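Long-range contact in flavoprotein (Thermotoga maritima, PDB 5V8S), which probably transfers electrons as an FMN-binding oxidoreductase and carries a mu-oxo-diiron centre in its metallo-beta-lactamase-like part: residues D262-Y276 and D316-Y330. The protein carries 1 engineered substitution. Sequence-based numbering, arbitrary orientation. Where two conformers were deposited one is given.
Sequences DPKKGKVTVIYDSMY and DIPDSEALIFGVSTY
Thr269, Ile271 and Asp273 pair with the 322-327 strand in parallel register, the axes of 267-273 and 322-327 lying 4.6 Å apart at 10°; each of the three donates its N-H to this neighbour, while the carbonyls of Thr269 and Ile271 accept from Ile324 and Gly326. At the N-terminal end of the pair, the carboxylate of Glu321 meets the type II turn Lys264-Lys267: OE2 accepts from Gly266 N at 2.6 Å on its anti side, and OE1 forms a salt bridge with Lys265 NZ, which also bonds Leu409 O. Lys267, extended from an anti chi1 (-179°), carries NZ between two carboxylates, 2.7 Å from Asp316 OD1 and 2.8 Å from Asp319 OD1; a water links it to Asp319 OD2, and Tyr300 holds Asp316 OD2. Next to this network, Thr269 OG1 donates to Ser320 OG, which in turn donates a hydrogen bond to Asp316 O. On the face packed against helix 336-348, Ile271 and Phe325 lie side by side, CD1 of Ile271 against CE1 of Phe325; on the other face Val268 CG1 meets Ile324 CG1. At the C-terminal end of the pairing, Asp273 OD1 accepts a nearly straight bond from Ser328 N (3.0 Å), and Ser328 OG returns a bond to Asp273 O from above the carbonyl plane. Farther on, the edge of Tyr276 stands T-shaped over the Tyr330 face, planes at 71°, with Tyr276 CE2 standing 3.5 Å above the plane of the Tyr330 ring, over its centre; Met275 SD adds an oblique Met-aromatic contact, and the second subunit packs on all three residues. Central parallel strands in 2-1-3-4-5 order are the signature of the flavodoxin fold, whose FMN-binding loops, as in relatives, follow the C-terminal ends of these strands.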
ATOM      1  N   ASP A 262      -1.573 -26.697  -3.337  1.00 23.88           N
ATOM      2  CA  ASP A 262      -2.158 -27.795  -2.569  1.00 24.78           C
ATOM      3  C   ASP A 262      -2.749 -27.258  -1.266  1.00 24.31           C
ATOM      4  O   ASP A 262      -2.021 -26.630  -0.477  1.00 24.71           O
ATOM      5  CB  ASP A 262      -1.111 -28.855  -2.229  1.00 27.19           C
ATOM      6  CG  ASP A 262      -0.661 -29.670  -3.438  1.00 31.58           C
ATOM      7  OD1 ASP A 262      -1.281 -29.609  -4.531  1.00 33.27           O
ATOM      8  OD2 ASP A 262       0.346 -30.369  -3.273  1.00 33.89           O
ATOM      9  N   PRO A 263      -4.034 -27.472  -0.989  1.00 25.20           N
ATOM     10  CA  PRO A 263      -4.640 -26.848   0.189  1.00 26.59           C
ATOM     11  C   PRO A 263      -4.500 -27.661   1.466  1.00 26.54           C
ATOM     12  O   PRO A 263      -4.411 -28.892   1.464  1.00 28.49           O
ATOM     13  CB  PRO A 263      -6.117 -26.730  -0.216  1.00 26.81           C
ATOM     14  CG  PRO A 263      -6.340 -27.826  -1.154  1.00 27.72           C
ATOM     15  CD  PRO A 263      -5.051 -28.051  -1.882  1.00 25.56           C
ATOM     16  N   LYS A 264      -4.458 -26.925   2.577  1.00 27.05           N
ATOM     17  CA  LYS A 264      -4.560 -27.509   3.907  1.00 27.86           C
ATOM     18  C   LYS A 264      -6.034 -27.573   4.283  1.00 28.35           C
ATOM     19  O   LYS A 264      -6.719 -26.551   4.288  1.00 26.67           O
ATOM     20  CB  LYS A 264      -3.781 -26.654   4.905  1.00 31.04           C
ATOM     21  CG  LYS A 264      -4.043 -27.014   6.354  1.00 35.82           C
ATOM     22  CD  LYS A 264      -3.064 -26.341   7.294  1.00 39.92           C
ATOM     23  CE  LYS A 264      -3.245 -24.846   7.312  1.00 43.73           C
ATOM     24  NZ  LYS A 264      -2.484 -24.210   8.429  1.00 45.71           N
ATOM     25  N   LYS A 265      -6.524 -28.769   4.577  1.00 30.12           N
ATOM     26  CA  LYS A 265      -7.949 -28.934   4.819  1.00 30.68           C
ATOM     27  C   LYS A 265      -8.398 -28.037   5.956  1.00 30.78           C
ATOM     28  O   LYS A 265      -7.753 -27.973   7.008  1.00 33.08           O
ATOM     29  CB  LYS A 265      -8.266 -30.389   5.150  1.00 32.63           C
ATOM     30  CG  LYS A 265      -9.019 -31.066   4.050  1.00 36.92           C
ATOM     31  CD  LYS A 265     -10.434 -30.554   3.962  1.00 36.49           C
ATOM     32  CE  LYS A 265     -11.119 -30.986   2.675  1.00 37.28           C
ATOM     33  NZ  LYS A 265     -12.397 -30.262   2.460  1.00 39.22           N
ATOM     34  N   GLY A 266      -9.509 -27.335   5.734  1.00 29.02           N
ATOM     35  CA  GLY A 266     -10.079 -26.451   6.719  1.00 27.17           C
ATOM     36  C   GLY A 266      -9.599 -25.020   6.644  1.00 25.58           C
ATOM     37  O   GLY A 266     -10.235 -24.139   7.244  1.00 25.80           O
ATOM     38  N   LYS A 267      -8.512 -24.751   5.926  1.00 24.49           N
ATOM     39  CA  LYS A 267      -7.948 -23.401   5.898  1.00 21.72           C
ATOM     40  C   LYS A 267      -8.713 -22.512   4.918  1.00 21.32           C
ATOM     41  O   LYS A 267      -8.817 -22.821   3.727  1.00 22.30           O
ATOM     42  CB  LYS A 267      -6.467 -23.437   5.515  1.00 21.95           C
ATOM     43  CG  LYS A 267      -5.861 -22.039   5.494  1.00 21.61           C
ATOM     44  CD  LYS A 267      -4.339 -22.073   5.440  1.00 21.69           C
ATOM     45  CE  LYS A 267      -3.745 -20.684   5.359  1.00 22.16           C
ATOM     46  NZ  LYS A 267      -2.254 -20.703   5.299  1.00 23.00           N
ATOM     47  N   VAL A 268      -9.212 -21.386   5.418  1.00 20.81           N
ATOM     48  CA  VAL A 268      -9.838 -20.353   4.603  1.00 22.18           C
ATOM     49  C   VAL A 268      -9.186 -19.033   4.986  1.00 21.77           C
ATOM     50  O   VAL A 268      -9.003 -18.754   6.175  1.00 25.48           O
ATOM     51  CB  VAL A 268     -11.365 -20.316   4.842  1.00 23.56           C
ATOM     52  CG1 VAL A 268     -12.008 -19.149   4.112  1.00 25.87           C
ATOM     53  CG2 VAL A 268     -11.996 -21.640   4.395  1.00 24.39           C
ATOM     54  N   THR A 269      -8.830 -18.222   3.996  1.00 18.55           N
ATOM     55  CA  THR A 269      -8.264 -16.903   4.270  1.00 17.55           C
ATOM     56  C   THR A 269      -9.314 -15.838   3.964  1.00 17.27           C
ATOM     57  O   THR A 269      -9.906 -15.830   2.881  1.00 18.22           O
ATOM     58  CB  THR A 269      -6.937 -16.668   3.521  1.00 19.18           C
ATOM     59  OG1 THR A 269      -5.973 -17.631   3.961  1.00 21.52           O
ATOM     60  CG2 THR A 269      -6.365 -15.311   3.824  1.00 18.82           C
ATOM     61  N   VAL A 270      -9.556 -14.976   4.942  1.00 17.02           N
ATOM     62  CA  VAL A 270     -10.604 -13.958   4.902  1.00 16.77           C
ATOM     63  C   VAL A 270      -9.905 -12.611   4.868  1.00 17.95           C
ATOM     64  O   VAL A 270      -9.112 -12.293   5.766  1.00 19.75           O
ATOM     65  CB  VAL A 270     -11.508 -14.048   6.137  1.00 17.62           C
ATOM     66  CG1 VAL A 270     -12.633 -13.011   6.051  1.00 18.45           C
ATOM     67  CG2 VAL A 270     -12.071 -15.453   6.285  1.00 18.44           C
ATOM     68  N   ILE A 271     -10.208 -11.818   3.844  1.00 16.38           N
ATOM     69  CA  ILE A 271      -9.510 -10.568   3.577  1.00 16.69           C
ATOM     70  C   ILE A 271     -10.571  -9.495   3.369  1.00 17.19           C
ATOM     71  O   ILE A 271     -11.392  -9.614   2.454  1.00 17.54           O
ATOM     72  CB  ILE A 271      -8.623 -10.677   2.324  1.00 17.39           C
ATOM     73  CG1 ILE A 271      -7.592 -11.788   2.458  1.00 18.16           C
ATOM     74  CG2 ILE A 271      -7.932  -9.337   2.038  1.00 18.61           C
ATOM     75  CD1 ILE A 271      -7.083 -12.240   1.119  1.00 18.23           C
ATOM     76  N   TYR A 272     -10.544  -8.445   4.184  1.00 16.20           N
ATOM     77  CA  TYR A 272     -11.564  -7.418   4.029  1.00 15.82           C
ATOM     78  C   TYR A 272     -11.074  -6.049   4.455  1.00 17.06           C
ATOM     79  O   TYR A 272     -10.130  -5.904   5.235  1.00 17.56           O
ATOM     80  CB  TYR A 272     -12.843  -7.781   4.793  1.00 16.86           C
ATOM     81  CG  TYR A 272     -12.753  -7.862   6.301  1.00 16.97           C
ATOM     82  CD1 TYR A 272     -12.366  -9.042   6.935  1.00 19.41           C
ATOM     83  CD2 TYR A 272     -13.179  -6.818   7.106  1.00 17.79           C
ATOM     84  CE1 TYR A 272     -12.316  -9.129   8.307  1.00 19.87           C
ATOM     85  CE2 TYR A 272     -13.136  -6.908   8.486  1.00 18.84           C
ATOM     86  CZ  TYR A 272     -12.733  -8.076   9.088  1.00 20.83           C
ATOM     87  OH  TYR A 272     -12.716  -8.193  10.472  1.00 23.43           O
ATOM     88  N   ASP A 273     -11.761  -5.029   3.934  0.53 17.73           N
ATOM     89  CA  ASP A 273     -11.571  -3.647   4.354  0.53 18.51           C
ATOM     90  C   ASP A 273     -12.871  -3.117   4.942  0.53 19.35           C
ATOM     91  O   ASP A 273     -13.934  -3.236   4.323  0.53 21.01           O
ATOM     92  CB  ASP A 273     -11.000  -2.729   3.236  0.53 19.37           C
ATOM     93  CG  ASP A 273     -11.872  -2.645   1.968  0.53 18.82           C
ATOM     94  OD1 ASP A 273     -12.828  -3.432   1.791  0.53 19.39           O
ATOM     95  OD2 ASP A 273     -11.558  -1.748   1.119  0.53 17.61           O
ATOM     96  N   SER A 274     -12.781  -2.540   6.142  1.00 18.60           N
ATOM     97  CA  SER A 274     -13.945  -2.055   6.864  1.00 19.79           C
ATOM     98  C   SER A 274     -13.672  -0.578   7.081  1.00 21.80           C
ATOM     99  O   SER A 274     -12.897  -0.213   7.977  1.00 21.96           O
ATOM    100  CB  SER A 274     -14.118  -2.838   8.153  1.00 21.20           C
ATOM    101  OG  SER A 274     -15.259  -2.394   8.844  1.00 21.79           O
ATOM    102  N   MET A 275     -14.268   0.253   6.202  1.00 24.48           N
ATOM    103  CA  MET A 275     -14.070   1.697   6.241  1.00 27.60           C
ATOM    104  C   MET A 275     -14.712   2.299   7.471  1.00 25.83           C
ATOM    105  O   MET A 275     -14.170   3.255   8.027  1.00 27.64           O
ATOM    106  CB  MET A 275     -14.650   2.353   4.981  1.00 29.80           C
ATOM    107  CG  MET A 275     -13.785   2.186   3.712  1.00 31.81           C
ATOM    108  SD  MET A 275     -14.512   2.764   2.126  1.00 32.23           S
ATOM    109  CE  MET A 275     -14.521   4.529   2.405  1.00 33.99           C
ATOM    110  N   TYR A 276     -15.858   1.743   7.918  1.00 26.90           N
ATOM    111  CA  TYR A 276     -16.608   2.297   9.041  1.00 28.34           C
ATOM    112  C   TYR A 276     -17.086   1.294  10.075  1.00 28.48           C
ATOM    113  O   TYR A 276     -17.605   1.735  11.099  1.00 29.74           O
ATOM    114  CB  TYR A 276     -17.868   3.067   8.583  1.00 30.16           C
ATOM    115  CG  TYR A 276     -17.675   3.940   7.359  1.00 31.96           C
ATOM    116  CD1 TYR A 276     -16.878   5.074   7.406  1.00 31.32           C
ATOM    117  CD2 TYR A 276     -18.305   3.632   6.162  1.00 32.27           C
ATOM    118  CE1 TYR A 276     -16.670   5.840   6.292  1.00 33.58           C
ATOM    119  CE2 TYR A 276     -18.116   4.398   5.036  1.00 33.23           C
ATOM    120  CZ  TYR A 276     -17.295   5.501   5.104  1.00 33.73           C
ATOM    121  OH  TYR A 276     -17.116   6.252   3.977  1.00 35.70           O
ATOM    122  N   ASP A 316      -0.324 -16.728   2.697  1.00 17.49           N
ATOM    123  CA  ASP A 316      -1.379 -17.628   3.145  1.00 17.85           C
ATOM    124  C   ASP A 316      -2.278 -18.126   2.023  1.00 18.00           C
ATOM    125  O   ASP A 316      -3.079 -19.034   2.263  1.00 20.18           O
ATOM    126  CB  ASP A 316      -2.191 -16.954   4.267  1.00 18.55           C
ATOM    127  CG  ASP A 316      -1.555 -17.176   5.639  1.00 20.55           C
ATOM    128  OD1 ASP A 316      -1.134 -18.321   5.910  1.00 21.38           O
ATOM    129  OD2 ASP A 316      -1.414 -16.229   6.420  1.00 23.70           O
ATOM    130  N   ILE A 317      -2.148 -17.595   0.811  1.00 17.13           N
ATOM    131  CA  ILE A 317      -3.034 -17.975  -0.290  1.00 17.91           C
ATOM    132  C   ILE A 317      -2.807 -19.411  -0.775  1.00 18.20           C
ATOM    133  O   ILE A 317      -3.781 -20.167  -0.930  1.00 18.46           O
ATOM    134  CB  ILE A 317      -2.925 -16.987  -1.467  1.00 19.89           C
ATOM    135  CG1 ILE A 317      -3.101 -15.531  -1.010  1.00 24.12           C
ATOM    136  CG2 ILE A 317      -3.909 -17.368  -2.581  1.00 19.51           C
ATOM    137  CD1 ILE A 317      -4.430 -15.241  -0.459  1.00 25.19           C
ATOM    138  N   PRO A 318      -1.566 -19.843  -1.054  1.00 17.59           N
ATOM    139  CA  PRO A 318      -1.395 -21.138  -1.748  1.00 18.75           C
ATOM    140  C   PRO A 318      -2.060 -22.329  -1.082  1.00 19.93           C
ATOM    141  O   PRO A 318      -2.635 -23.170  -1.784  1.00 19.95           O
ATOM    142  CB  PRO A 318       0.128 -21.309  -1.834  1.00 19.01           C
ATOM    143  CG  PRO A 318       0.656 -19.905  -1.826  1.00 18.66           C
ATOM    144  CD  PRO A 318      -0.269 -19.176  -0.858  1.00 18.10           C
ATOM    145  N   ASP A 319      -1.980 -22.452   0.239  1.00 20.00           N
ATOM    146  CA  ASP A 319      -2.563 -23.610   0.905  1.00 20.20           C
ATOM    147  C   ASP A 319      -3.929 -23.324   1.501  1.00 20.32           C
ATOM    148  O   ASP A 319      -4.425 -24.119   2.288  1.00 22.50           O
ATOM    149  CB  ASP A 319      -1.606 -24.242   1.919  1.00 22.67           C
ATOM    150  CG  ASP A 319      -1.290 -23.362   3.088  1.00 25.26           C
ATOM    151  OD1 ASP A 319      -1.585 -22.150   3.045  1.00 26.02           O
ATOM    152  OD2 ASP A 319      -0.739 -23.890   4.078  1.00 27.65           O
ATOM    153  N   SER A 320      -4.561 -22.217   1.139  1.00 19.52           N
ATOM    154  CA  SER A 320      -5.962 -22.025   1.500  1.00 19.61           C
ATOM    155  C   SER A 320      -6.874 -22.859   0.605  1.00 19.92           C
ATOM    156  O   SER A 320      -6.648 -22.972  -0.603  1.00 21.23           O
ATOM    157  CB  SER A 320      -6.347 -20.554   1.328  1.00 19.45           C
ATOM    158  OG  SER A 320      -5.704 -19.745   2.285  1.00 20.67           O
ATOM    159  N   GLU A 321      -7.930 -23.437   1.199  1.00 20.32           N
ATOM    160  CA  GLU A 321      -8.937 -24.088   0.370  1.00 21.30           C
ATOM    161  C   GLU A 321      -9.753 -23.067  -0.406  1.00 21.26           C
ATOM    162  O   GLU A 321     -10.222 -23.354  -1.518  1.00 22.26           O
ATOM    163  CB  GLU A 321      -9.914 -24.894   1.225  1.00 24.15           C
ATOM    164  CG  GLU A 321      -9.365 -26.104   1.903  1.00 27.43           C
ATOM    165  CD  GLU A 321     -10.489 -27.052   2.278  1.00 31.53           C
ATOM    166  OE1 GLU A 321     -11.046 -27.677   1.357  1.00 33.54           O
ATOM    167  OE2 GLU A 321     -10.844 -27.143   3.471  1.00 33.41           O
ATOM    168  N   ALA A 322      -9.940 -21.879   0.169  1.00 19.90           N
ATOM    169  CA  ALA A 322     -10.818 -20.868  -0.400  1.00 18.75           C
ATOM    170  C   ALA A 322     -10.426 -19.521   0.173  1.00 18.29           C
ATOM    171  O   ALA A 322      -9.777 -19.435   1.221  1.00 18.58           O
ATOM    172  CB  ALA A 322     -12.293 -21.147  -0.072  1.00 19.33           C
ATOM    173  N   LEU A 323     -10.857 -18.469  -0.515  1.00 18.03           N
ATOM    174  CA  LEU A 323     -10.711 -17.102  -0.041  1.00 18.06           C
ATOM    175  C   LEU A 323     -12.088 -16.472   0.129  1.00 18.78           C
ATOM    176  O   LEU A 323     -13.027 -16.772  -0.613  1.00 19.83           O
ATOM    177  CB  LEU A 323      -9.920 -16.231  -1.032  1.00 18.33           C
ATOM    178  CG  LEU A 323      -8.551 -16.738  -1.479  1.00 18.23           C
ATOM    179  CD1 LEU A 323      -7.894 -15.728  -2.404  1.00 18.56           C
ATOM    180  CD2 LEU A 323      -7.677 -17.019  -0.265  1.00 19.99           C
ATOM    181  N   ILE A 324     -12.199 -15.600   1.116  1.00 17.28           N
ATOM    182  CA  ILE A 324     -13.418 -14.827   1.326  1.00 17.76           C
ATOM    183  C   ILE A 324     -13.024 -13.363   1.382  1.00 18.60           C
ATOM    184  O   ILE A 324     -12.141 -12.988   2.164  1.00 20.70           O
ATOM    185  CB  ILE A 324     -14.167 -15.222   2.613  1.00 19.44           C
ATOM    186  CG1 ILE A 324     -14.645 -16.667   2.519  1.00 20.86           C
ATOM    187  CG2 ILE A 324     -15.363 -14.280   2.827  1.00 20.88           C
ATOM    188  CD1 ILE A 324     -15.534 -17.079   3.605  1.00 24.17           C
ATOM    189  N   PHE A 325     -13.682 -12.540   0.569  1.00 18.84           N
ATOM    190  CA  PHE A 325     -13.404 -11.111   0.500  1.00 17.87           C
ATOM    191  C   PHE A 325     -14.592 -10.321   1.031  1.00 17.93           C
ATOM    192  O   PHE A 325     -15.745 -10.660   0.748  1.00 20.40           O
ATOM    193  CB  PHE A 325     -13.129 -10.682  -0.940  1.00 18.74           C
ATOM    194  CG  PHE A 325     -11.848 -11.223  -1.477  1.00 18.96           C
ATOM    195  CD1 PHE A 325     -10.642 -10.633  -1.132  1.00 20.30           C
ATOM    196  CD2 PHE A 325     -11.850 -12.321  -2.304  1.00 19.53           C
ATOM    197  CE1 PHE A 325      -9.451 -11.153  -1.599  1.00 20.96           C
ATOM    198  CE2 PHE A 325     -10.667 -12.844  -2.784  1.00 19.79           C
ATOM    199  CZ  PHE A 325      -9.467 -12.255  -2.436  1.00 20.41           C
ATOM    200  N   GLY A 326     -14.306  -9.291   1.829  1.00 17.31           N
ATOM    201  CA  GLY A 326     -15.307  -8.314   2.221  1.00 17.62           C
ATOM    202  C   GLY A 326     -14.880  -6.950   1.695  1.00 18.45           C
ATOM    203  O   GLY A 326     -13.776  -6.491   2.011  1.00 19.97           O
ATOM    204  N   VAL A 327     -15.733  -6.304   0.900  1.00 18.87           N
ATOM    205  CA  VAL A 327     -15.351  -5.169   0.072  1.00 19.46           C
ATOM    206  C   VAL A 327     -16.234  -3.968   0.416  1.00 20.07           C
ATOM    207  O   VAL A 327     -17.457  -4.006   0.213  1.00 20.94           O
ATOM    208  CB  VAL A 327     -15.473  -5.519  -1.419  1.00 21.98           C
ATOM    209  CG1 VAL A 327     -15.086  -4.347  -2.259  1.00 22.97           C
ATOM    210  CG2 VAL A 327     -14.638  -6.759  -1.743  1.00 23.27           C
ATOM    211  N   SER A 328     -15.612  -2.908   0.931  1.00 19.12           N
ATOM    212  CA  SER A 328     -16.267  -1.607   1.025  1.00 20.07           C
ATOM    213  C   SER A 328     -16.361  -0.956  -0.347  1.00 21.90           C
ATOM    214  O   SER A 328     -15.418  -1.006  -1.145  1.00 21.91           O
ATOM    215  CB  SER A 328     -15.461  -0.655   1.906  1.00 21.32           C
ATOM    216  OG  SER A 328     -15.356  -1.084   3.258  1.00 23.14           O
ATOM    217  N   THR A 329     -17.461  -0.238  -0.568  1.00 22.79           N
ATOM    218  CA  THR A 329     -17.671   0.441  -1.830  1.00 23.94           C
ATOM    219  C   THR A 329     -18.119   1.863  -1.519  1.00 23.95           C
ATOM    220  O   THR A 329     -17.273   2.748  -1.422  1.00 23.81           O
ATOM    221  CB  THR A 329     -18.682  -0.315  -2.694  1.00 25.29           C
ATOM    222  OG1 THR A 329     -19.934  -0.372  -2.004  1.00 24.80           O
ATOM    223  CG2 THR A 329     -18.194  -1.740  -3.009  1.00 25.97           C
ATOM    224  N   TYR A 330     -19.422   2.090  -1.300  1.00 25.38           N
ATOM    225  CA  TYR A 330     -19.954   3.436  -1.086  1.00 27.03           C
ATOM    226  C   TYR A 330     -19.757   4.277  -2.350  1.00 28.94           C
ATOM    227  O   TYR A 330     -20.422   4.020  -3.358  1.00 27.78           O
ATOM    228  CB  TYR A 330     -19.356   4.063   0.189  1.00 26.91           C
ATOM    229  CG  TYR A 330     -19.526   3.156   1.410  1.00 25.26           C
ATOM    230  CD1 TYR A 330     -20.736   3.100   2.086  1.00 25.20           C
ATOM    231  CD2 TYR A 330     -18.484   2.339   1.863  1.00 24.57           C
ATOM    232  CE1 TYR A 330     -20.910   2.275   3.182  1.00 24.91           C
ATOM    233  CE2 TYR A 330     -18.654   1.491   2.968  1.00 24.69           C
ATOM    234  CZ  TYR A 330     -19.865   1.476   3.624  1.00 24.98           C
ATOM    235  OH  TYR A 330     -20.051   0.640   4.715  1.00 25.13           O
TER
HETATM  236  O   HOH W   1      -0.293 -22.876   6.416  1.00 40.04           O
HETATM  237  O   HOH W   2     -12.999  -1.874  -1.248  1.00 26.67           O